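Long-range contacts in HMG-CoA Lyase (Bacillus subtilis subsp. subtilis, PDB 1YDO), which belongs to the HMGL-like family of TIM-barrel proteins, folding as an eight-stranded parallel barrel surrounded by helices: residues F101-E106 / L142-G147; Q158-S163 / E193-R198; T137-L142 / E173-D178. One frame throughout, in Å; residues are numbered along the deposited sequence.

Contact 1: residues F101-E106 / L142-G147; sequences FMSASE and LSTVFG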
loop_
_atom_site.group_PDB
_atom_site.type_symbol
_atom_site.label_atom_id
_atom_site.label_comp_id
_atom_site.label_asym_id
_atom_site.label_seq_id
_atom_site.Cartn_x
_atom_site.Cartn_y
_atom_site.Cartn_z
ATOM N N PHE A 101 7.768 -6.799 25.671
ATOM C CA PHE A 101 8.447 -6.381 24.461
ATOM C C PHE A 101 9.936 -6.227 24.635
ATOM O O PHE A 101 10.441 -6.068 25.745
ATOM C CB PHE A 101 7.897 -5.047 23.960
ATOM C CG PHE A 101 7.962 -3.948 24.972
ATOM C CD1 PHE A 101 6.998 -3.854 25.971
ATOM C CD2 PHE A 101 9.003 -3.026 24.958
ATOM C CE1 PHE A 101 7.069 -2.858 26.951
ATOM C CE2 PHE A 101 9.088 -2.023 25.935
ATOM C CZ PHE A 101 8.121 -1.942 26.931
HETATM N N MSE A 102 10.637 -6.278 23.507
HETATM C CA MSE A 102 12.081 -6.114 23.470
HETATM C C MSE A 102 12.511 -6.058 22.022
HETATM O O MSE A 102 11.731 -6.348 21.122
HETATM C CB MSE A 102 12.777 -7.279 24.173
HETATM C CG MSE A 102 12.710 -8.588 23.424
HETATM SE SE MSE A 102 13.779 -9.945 24.292
HETATM C CE MSE A 102 15.538 -9.365 23.678
ATOM N N SER A 103 13.760 -5.683 21.797
ATOM C CA SER A 103 14.265 -5.599 20.444
ATOM C C SER A 103 15.212 -6.748 20.103
ATOM O O SER A 103 15.935 -7.257 20.966
ATOM C CB SER A 103 14.973 -4.260 20.244
ATOM O OG SER A 103 15.513 -4.159 18.933
ATOM N N ALA A 104 15.184 -7.161 18.840
ATOM C CA ALA A 104 16.051 -8.229 18.358
ATOM C C ALA A 104 17.464 -7.659 18.246
ATOM O O ALA A 104 18.452 -8.341 18.521
ATOM C CB ALA A 104 15.569 -8.711 16.999
ATOM N N SER A 105 17.535 -6.395 17.830
ATOM C CA SER A 105 18.795 -5.675 17.683
ATOM C C SER A 105 19.288 -5.220 19.052
ATOM O O SER A 105 18.531 -4.637 19.839
ATOM C CB SER A 105 18.609 -4.455 16.780
ATOM O OG SER A 105 19.424 -3.384 17.206
ATOM N N GLU A 106 20.558 -5.485 19.342
ATOM C CA GLU A 106 21.134 -5.093 20.626
ATOM C C GLU A 106 21.116 -3.571 20.752
ATOM O O GLU A 106 20.644 -3.025 21.747
ATOM C CB GLU A 106 22.578 -5.596 20.731
ATOM C CG GLU A 106 23.143 -5.585 22.151
ATOM C CD GLU A 106 22.736 -6.804 22.949
ATOM O OE1 GLU A 106 22.764 -6.732 24.205
ATOM O OE2 GLU A 106 22.402 -7.842 22.325
ATOM N N LEU A 142 8.410 -8.734 19.590
ATOM C CA LEU A 142 9.814 -8.673 19.207
ATOM C C LEU A 142 9.937 -7.625 18.097
ATOM O O LEU A 142 9.338 -7.763 17.036
ATOM C CB LEU A 142 10.256 -10.040 18.701
ATOM C CG LEU A 142 11.702 -10.419 18.986
ATOM C CD1 LEU A 142 12.016 -11.723 18.272
ATOM C CD2 LEU A 142 12.639 -9.325 18.526
ATOM N N SER A 143 10.709 -6.574 18.329
ATOM C CA SER A 143 10.823 -5.550 17.315
ATOM C C SER A 143 12.133 -5.618 16.568
ATOM O O SER A 143 13.021 -6.394 16.918
ATOM C CB SER A 143 10.659 -4.161 17.921
ATOM O OG SER A 143 11.672 -3.900 18.858
ATOM N N THR A 144 12.222 -4.798 15.523
ATOM C CA THR A 144 13.385 -4.691 14.656
ATOM C C THR A 144 13.826 -6.044 14.082
ATOM O O THR A 144 15.018 -6.295 13.911
ATOM C CB THR A 144 14.548 -3.988 15.411
ATOM O OG1 THR A 144 15.554 -3.589 14.477
ATOM C CG2 THR A 144 15.164 -4.902 16.434
ATOM N N VAL A 145 12.857 -6.904 13.755
ATOM C CA VAL A 145 13.172 -8.217 13.206
ATOM C C VAL A 145 13.473 -8.169 11.713
ATOM O O VAL A 145 14.099 -9.079 11.175
ATOM C CB VAL A 145 12.026 -9.229 13.451
ATOM C CG1 VAL A 145 11.710 -9.304 14.922
ATOM C CG2 VAL A 145 10.804 -8.838 12.679
ATOM N N PHE A 146 13.038 -7.105 11.045
ATOM C CA PHE A 146 13.279 -6.954 9.609
ATOM C C PHE A 146 14.263 -5.830 9.321
ATOM O O PHE A 146 14.174 -5.175 8.283
ATOM C CB PHE A 146 11.971 -6.661 8.876
ATOM C CG PHE A 146 11.040 -7.824 8.818
ATOM C CD1 PHE A 146 11.330 -8.912 8.017
ATOM C CD2 PHE A 146 9.872 -7.840 9.581
ATOM C CE1 PHE A 146 10.469 -10.006 7.975
ATOM C CE2 PHE A 146 9.000 -8.934 9.547
ATOM C CZ PHE A 146 9.302 -10.016 8.743
ATOM N N GLY A 147 15.195 -5.605 10.240
ATOM C CA GLY A 147 16.166 -4.555 10.033
ATOM C C GLY A 147 16.121 -3.561 11.165
ATOM O O GLY A 147 15.061 -3.310 11.736
#
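Met102, present as selenomethionine, and Ser143 are joined by one of two nearly straight backbone bonds that carry the parallel pairing of 101-106 with 142-147: Ser143 N donates to Met102 O at 3.0 Å, the angle at the hydrogen being 165°. The exchange is returned one residue on, where Ala104 N gives its proton to Ser143 O at 3.0 Å, approaching obliquely to the carbonyl plane. Ser143 thus uses both its N and its O on the neighbouring strand end. Its hydroxyl, set between the backbone N and the carbonyl carbon (chi1 62°), comes within 3.3 Å of Met102 O, a weak and unsettled bond. Around this polar seam the packing is apolar. The CD2 methyl of Leu142 lies against Ala104, 3.4 Å from Ala104 CB and near its N, while Val145 CG1 stands farther off, 4.4 Å from Ala104 CB. Thr144 OG1 turns back to bond Gly147 O at 2.8 Å from above that carbonyl's plane, tying the loop to itself. Ser105 is the N-cap of helix 106-110, its OG bonded to His108 N. This is the C-terminal end of two adjacent barrel strands, 97-103 and 137-143, where the chain leaves the sheet; Leu162 of helix 156-169 packs on Met102 and Ala104, helix 117-133 also covers Met102, and His108 lies against Ser103 and Ser143.

Contact 2: residues Q158-S163 / E193-R198; sequences QVIRLS and EALLAR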
loop_
_atom_site.group_PDB
_atom_site.type_symbol
_atom_site.label_atom_id
_atom_site.label_comp_id
_atom_site.label_asym_id
_atom_site.label_seq_id
_atom_site.Cartn_x
_atom_site.Cartn_y
_atom_site.Cartn_z
ATOM N N GLN A 158 19.516 -14.461 15.035
ATOM C CA GLN A 158 19.195 -13.668 16.213
ATOM C C GLN A 158 17.724 -13.839 16.540
ATOM O O GLN A 158 17.365 -14.178 17.665
ATOM C CB GLN A 158 19.491 -12.190 15.948
ATOM C CG GLN A 158 19.623 -11.354 17.196
ATOM C CD GLN A 158 20.691 -11.891 18.114
ATOM O OE1 GLN A 158 21.833 -12.117 17.699
ATOM N NE2 GLN A 158 20.328 -12.109 19.371
ATOM N N VAL A 159 16.882 -13.606 15.536
ATOM C CA VAL A 159 15.437 -13.717 15.694
ATOM C C VAL A 159 15.087 -15.097 16.198
ATOM O O VAL A 159 14.356 -15.244 17.176
ATOM C CB VAL A 159 14.702 -13.495 14.363
ATOM C CG1 VAL A 159 13.206 -13.542 14.591
ATOM C CG2 VAL A 159 15.105 -12.163 13.764
ATOM N N ILE A 160 15.618 -16.111 15.525
ATOM C CA ILE A 160 15.363 -17.489 15.907
ATOM C C ILE A 160 15.763 -17.699 17.356
ATOM O O ILE A 160 14.983 -18.193 18.168
ATOM C CB ILE A 160 16.170 -18.453 15.035
ATOM C CG1 ILE A 160 15.930 -18.144 13.556
ATOM C CG2 ILE A 160 15.759 -19.880 15.332
ATOM C CD1 ILE A 160 14.517 -18.379 13.117
ATOM N N ARG A 161 16.996 -17.318 17.667
ATOM C CA ARG A 161 17.528 -17.449 19.014
ATOM C C ARG A 161 16.521 -16.902 20.021
ATOM O O ARG A 161 15.958 -17.651 20.823
ATOM C CB ARG A 161 18.854 -16.683 19.123
ATOM C CG ARG A 161 19.664 -16.976 20.380
ATOM C CD ARG A 161 21.045 -16.313 20.329
ATOM N NE ARG A 161 21.025 -14.871 20.583
ATOM C CZ ARG A 161 20.815 -14.312 21.778
ATOM N NH1 ARG A 161 20.819 -12.987 21.900
ATOM N NH2 ARG A 161 20.603 -15.069 22.854
ATOM N N LEU A 162 16.292 -15.593 19.961
ATOM C CA LEU A 162 15.363 -14.917 20.867
ATOM C C LEU A 162 13.989 -15.564 20.832
ATOM O O LEU A 162 13.421 -15.894 21.871
ATOM C CB LEU A 162 15.243 -13.438 20.489
ATOM C CG LEU A 162 16.519 -12.597 20.618
ATOM C CD1 LEU A 162 16.226 -11.179 20.128
ATOM C CD2 LEU A 162 16.999 -12.587 22.077
ATOM N N SER A 163 13.458 -15.747 19.630
ATOM C CA SER A 163 12.154 -16.363 19.475
ATOM C C SER A 163 12.061 -17.685 20.246
ATOM O O SER A 163 11.045 -17.966 20.868
ATOM C CB SER A 163 11.870 -16.586 17.994
ATOM O OG SER A 163 11.945 -15.358 17.285
ATOM N N GLU A 193 10.047 -18.165 6.347
ATOM C CA GLU A 193 10.416 -19.503 5.925
ATOM C C GLU A 193 11.274 -20.150 7.004
ATOM O O GLU A 193 11.068 -21.306 7.353
ATOM C CB GLU A 193 11.221 -19.435 4.632
ATOM C CG GLU A 193 11.404 -20.759 3.911
ATOM C CD GLU A 193 10.181 -21.146 3.082
ATOM O OE1 GLU A 193 9.241 -21.764 3.647
ATOM O OE2 GLU A 193 10.156 -20.818 1.864
ATOM N N ALA A 194 12.240 -19.391 7.517
ATOM C CA ALA A 194 13.156 -19.871 8.544
ATOM C C ALA A 194 12.477 -19.983 9.899
ATOM O O ALA A 194 12.799 -20.873 10.692
ATOM C CB ALA A 194 14.362 -18.944 8.642
ATOM N N LEU A 195 11.543 -19.079 10.173
ATOM C CA LEU A 195 10.823 -19.105 11.443
ATOM C C LEU A 195 9.746 -20.186 11.456
ATOM O O LEU A 195 9.750 -21.061 12.320
ATOM C CB LEU A 195 10.188 -17.737 11.735
ATOM C CG LEU A 195 11.119 -16.637 12.263
ATOM C CD1 LEU A 195 10.412 -15.304 12.178
ATOM C CD2 LEU A 195 11.539 -16.926 13.701
ATOM N N LEU A 196 8.833 -20.136 10.491
ATOM C CA LEU A 196 7.755 -21.116 10.437
ATOM C C LEU A 196 8.240 -22.557 10.485
ATOM O O LEU A 196 7.471 -23.474 10.787
ATOM C CB LEU A 196 6.893 -20.912 9.190
ATOM C CG LEU A 196 5.990 -19.683 9.234
ATOM C CD1 LEU A 196 5.248 -19.551 7.917
ATOM C CD2 LEU A 196 5.022 -19.796 10.402
ATOM N N ALA A 197 9.518 -22.755 10.193
ATOM C CA ALA A 197 10.086 -24.085 10.210
ATOM C C ALA A 197 10.593 -24.461 11.601
ATOM O O ALA A 197 11.441 -25.340 11.739
ATOM C CB ALA A 197 11.212 -24.178 9.192
ATOM N N ARG A 198 10.066 -23.816 12.636
ATOM C CA ARG A 198 10.518 -24.117 13.993
ATOM C C ARG A 198 9.459 -23.819 15.040
ATOM O O ARG A 198 9.440 -24.420 16.111
ATOM C CB ARG A 198 11.778 -23.310 14.313
ATOM C CG ARG A 198 12.680 -23.959 15.349
ATOM C CD ARG A 198 14.091 -23.407 15.253
ATOM N NE ARG A 198 14.459 -23.159 13.856
ATOM C CZ ARG A 198 15.687 -22.860 13.447
ATOM N NH1 ARG A 198 16.680 -22.777 14.328
ATOM N NH2 ARG A 198 15.915 -22.624 12.160
#
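Ile160 divides its two branches between Leu195 and Arg198, because chi1 of -52° sets CG2 anti to the backbone N and CG1 anti to the carbonyl carbon. Leu195 has its CG likewise anti to the carbonyl carbon (chi1 -78°), and its CD2 methyl ends 3.4 Å from Ile160 CD1. These two side chains run antiparallel alongside one another, whereas Val159 crosses Leu195 at about a right angle, bringing Val159 CG1 to 3.9 Å from Leu195 CD2. That methyl therefore serves both residues, and Ser163 OG, bonded to Val159 O within its own helix, borders it as well. Ile160 CD1 also comes within 3.9 Å of Ala194 O. Beyond the helix end, Arg198 bends at chi3 and crosses Ile160, whose CG2 sits over one face of the guanidinium, toward its rim, 3.2 Å from Arg198 NH1. Helices 156-169 and 185-196 are consecutive outer helices of the barrel, and Leu195 and Ser163 reach inward to Leu176 and Leu174 of the strand between them. The two segments share van der Waals contact alone, carried mainly by the methyls of Ile160, Val159 and Leu195; exposed Arg198 closes the margin, its charge probably still facing solvent and its side chain touching Glu164.

Contact 3: residues T137-L142 / E173-D178; sequences TTRAYL and ELSLGD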
loop_
_atom_site.group_PDB
_atom_site.type_symbol
_atom_site.label_atom_id
_atom_site.label_comp_id
_atom_site.label_asym_id
_atom_site.label_seq_id
_atom_site.Cartn_x
_atom_site.Cartn_y
_atom_site.Cartn_z
ATOM N N THR A 137 -3.241 -13.913 29.974
ATOM C CA THR A 137 -2.589 -14.403 28.766
ATOM C C THR A 137 -1.473 -13.452 28.373
ATOM O O THR A 137 -1.627 -12.241 28.467
ATOM C CB THR A 137 -3.586 -14.502 27.636
ATOM O OG1 THR A 137 -4.252 -13.244 27.491
ATOM C CG2 THR A 137 -4.614 -15.576 27.952
ATOM N N THR A 138 -0.348 -13.998 27.932
ATOM C CA THR A 138 0.771 -13.153 27.562
ATOM C C THR A 138 1.075 -13.189 26.082
ATOM O O THR A 138 0.800 -14.173 25.397
ATOM C CB THR A 138 2.049 -13.560 28.297
ATOM O OG1 THR A 138 2.421 -14.891 27.901
ATOM C CG2 THR A 138 1.839 -13.489 29.806
ATOM N N ARG A 139 1.683 -12.105 25.612
ATOM C CA ARG A 139 2.061 -11.953 24.221
ATOM C C ARG A 139 3.359 -11.168 24.174
ATOM O O ARG A 139 3.523 -10.210 24.927
ATOM C CB ARG A 139 0.976 -11.186 23.487
ATOM C CG ARG A 139 1.208 -11.058 22.017
ATOM C CD ARG A 139 0.396 -9.915 21.481
ATOM N NE ARG A 139 0.291 -9.969 20.035
ATOM C CZ ARG A 139 -0.111 -8.960 19.283
ATOM N NH1 ARG A 139 -0.437 -7.808 19.854
ATOM N NH2 ARG A 139 -0.201 -9.123 17.969
ATOM N N ALA A 140 4.270 -11.566 23.289
ATOM C CA ALA A 140 5.558 -10.895 23.156
ATOM C C ALA A 140 5.640 -10.074 21.869
ATOM O O ALA A 140 5.134 -10.472 20.818
ATOM C CB ALA A 140 6.694 -11.922 23.203
ATOM N N TYR A 141 6.301 -8.928 21.973
ATOM C CA TYR A 141 6.475 -8.012 20.866
ATOM C C TYR A 141 7.944 -7.914 20.518
ATOM O O TYR A 141 8.658 -7.100 21.095
ATOM C CB TYR A 141 5.984 -6.631 21.277
ATOM C CG TYR A 141 4.730 -6.184 20.585
ATOM C CD1 TYR A 141 4.702 -6.037 19.205
ATOM C CD2 TYR A 141 3.570 -5.897 21.313
ATOM C CE1 TYR A 141 3.563 -5.621 18.562
ATOM C CE2 TYR A 141 2.415 -5.473 20.676
ATOM C CZ TYR A 141 2.424 -5.339 19.301
ATOM O OH TYR A 141 1.302 -4.922 18.638
ATOM N N LEU A 142 8.410 -8.734 19.590
ATOM C CA LEU A 142 9.814 -8.673 19.207
ATOM C C LEU A 142 9.937 -7.625 18.097
ATOM O O LEU A 142 9.338 -7.763 17.036
ATOM C CB LEU A 142 10.256 -10.040 18.701
ATOM C CG LEU A 142 11.702 -10.419 18.986
ATOM C CD1 LEU A 142 12.016 -11.723 18.272
ATOM C CD2 LEU A 142 12.639 -9.325 18.526
ATOM N N GLU A 173 1.926 -15.914 22.009
ATOM C CA GLU A 173 2.062 -15.390 20.657
ATOM C C GLU A 173 3.264 -14.464 20.536
ATOM O O GLU A 173 3.465 -13.587 21.360
ATOM C CB GLU A 173 0.805 -14.622 20.295
ATOM C CG GLU A 173 0.655 -14.358 18.834
ATOM C CD GLU A 173 -0.762 -13.962 18.488
ATOM O OE1 GLU A 173 -1.093 -12.771 18.629
ATOM O OE2 GLU A 173 -1.552 -14.850 18.098
ATOM N N LEU A 174 4.059 -14.658 19.497
ATOM C CA LEU A 174 5.217 -13.820 19.305
ATOM C C LEU A 174 4.948 -12.902 18.114
ATOM O O LEU A 174 4.914 -13.343 16.969
ATOM C CB LEU A 174 6.434 -14.688 19.045
ATOM C CG LEU A 174 7.800 -14.130 19.399
ATOM C CD1 LEU A 174 8.857 -15.078 18.866
ATOM C CD2 LEU A 174 7.996 -12.756 18.792
ATOM N N SER A 175 4.760 -11.615 18.379
ATOM C CA SER A 175 4.466 -10.677 17.305
ATOM C C SER A 175 5.732 -10.050 16.776
ATOM O O SER A 175 6.368 -9.252 17.459
ATOM C CB SER A 175 3.496 -9.601 17.804
ATOM O OG SER A 175 3.218 -8.651 16.809
ATOM N N LEU A 176 6.093 -10.422 15.551
ATOM C CA LEU A 176 7.296 -9.902 14.880
ATOM C C LEU A 176 6.968 -8.589 14.197
ATOM O O LEU A 176 5.983 -8.498 13.484
ATOM C CB LEU A 176 7.772 -10.896 13.822
ATOM C CG LEU A 176 7.808 -12.343 14.300
ATOM C CD1 LEU A 176 8.110 -13.234 13.127
ATOM C CD2 LEU A 176 8.839 -12.500 15.397
ATOM N N GLY A 177 7.804 -7.581 14.388
ATOM C CA GLY A 177 7.504 -6.317 13.768
ATOM C C GLY A 177 8.556 -5.694 12.875
ATOM O O GLY A 177 9.754 -5.961 12.985
ATOM N N ASP A 178 8.073 -4.841 11.976
ATOM C CA ASP A 178 8.910 -4.112 11.039
ATOM C C ASP A 178 8.983 -2.684 11.550
ATOM O O ASP A 178 8.244 -1.814 11.109
ATOM C CB ASP A 178 8.277 -4.119 9.648
ATOM C CG ASP A 178 9.162 -3.455 8.604
ATOM O OD1 ASP A 178 8.683 -3.228 7.473
ATOM O OD2 ASP A 178 10.340 -3.166 8.918
#
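Ala140 uses both its N and its O across the strands, to Glu173 and Ser175. Ala140 N donates to Glu173 O at 2.9 Å, and Ala140 O accepts from Ser175 N at 2.7 Å, each with an angle at the hydrogen of 168°. Farther on, Leu142 N bonds to Ser175 O at 3.0 Å and Gly177 N to Leu142 O at 3.1 Å, both more bent. The strand segments run parallel, the angle between their axes being 19°, and are the two strands of a beta-alpha-beta unit whose crossover is helix 156-169, the repeating step of a TIM barrel. Among charged groups, Arg139 and Glu173 have their CA atoms in register, and CG anti to the backbone N on each starts the extended chains alike; they run out together in one direction, and the salt bridge from Arg139 NE to Glu173 OE1 spans 3.4 Å. Each charge has a second partner, Asp231 for Arg139 NH2 and Lys10 for Glu173 OE1. Ser175 OG lies over one face of the guanidinium and 3.5 Å from Tyr141 CE1, but bonds to Asp231. Apolar contact occupies the other face of the sheet: Leu174 CD2 rests against Leu142 CB at 3.5 Å, with Ser163 and Phe167 of the crossover helix packed against Leu174.

How the contacts relate
Three neighbouring contacts illustrate how a barrel is built from local steps. Contacts 1 and 3 share strand 137-143 and Leu142, and lie on its two flanks, against strands 97-103 and 174-177, with centres about 10 Å apart. Contact 2 lies outside the sheet, its centre about 13 Å from each of the others, and joins helices 156-169 and 185-196. Along the chain contact 1 closes before contact 2 opens, while contact 3 interleaves with both. Layer meets layer where Leu195 CD1 packs on Leu176 CD1 at 3.2 Å and Leu162 CD1 on Ala104 CA at 3.4 Å: helix 185-196 packs on strand 174-177, and helix 156-169 on the loop after strand 97-103.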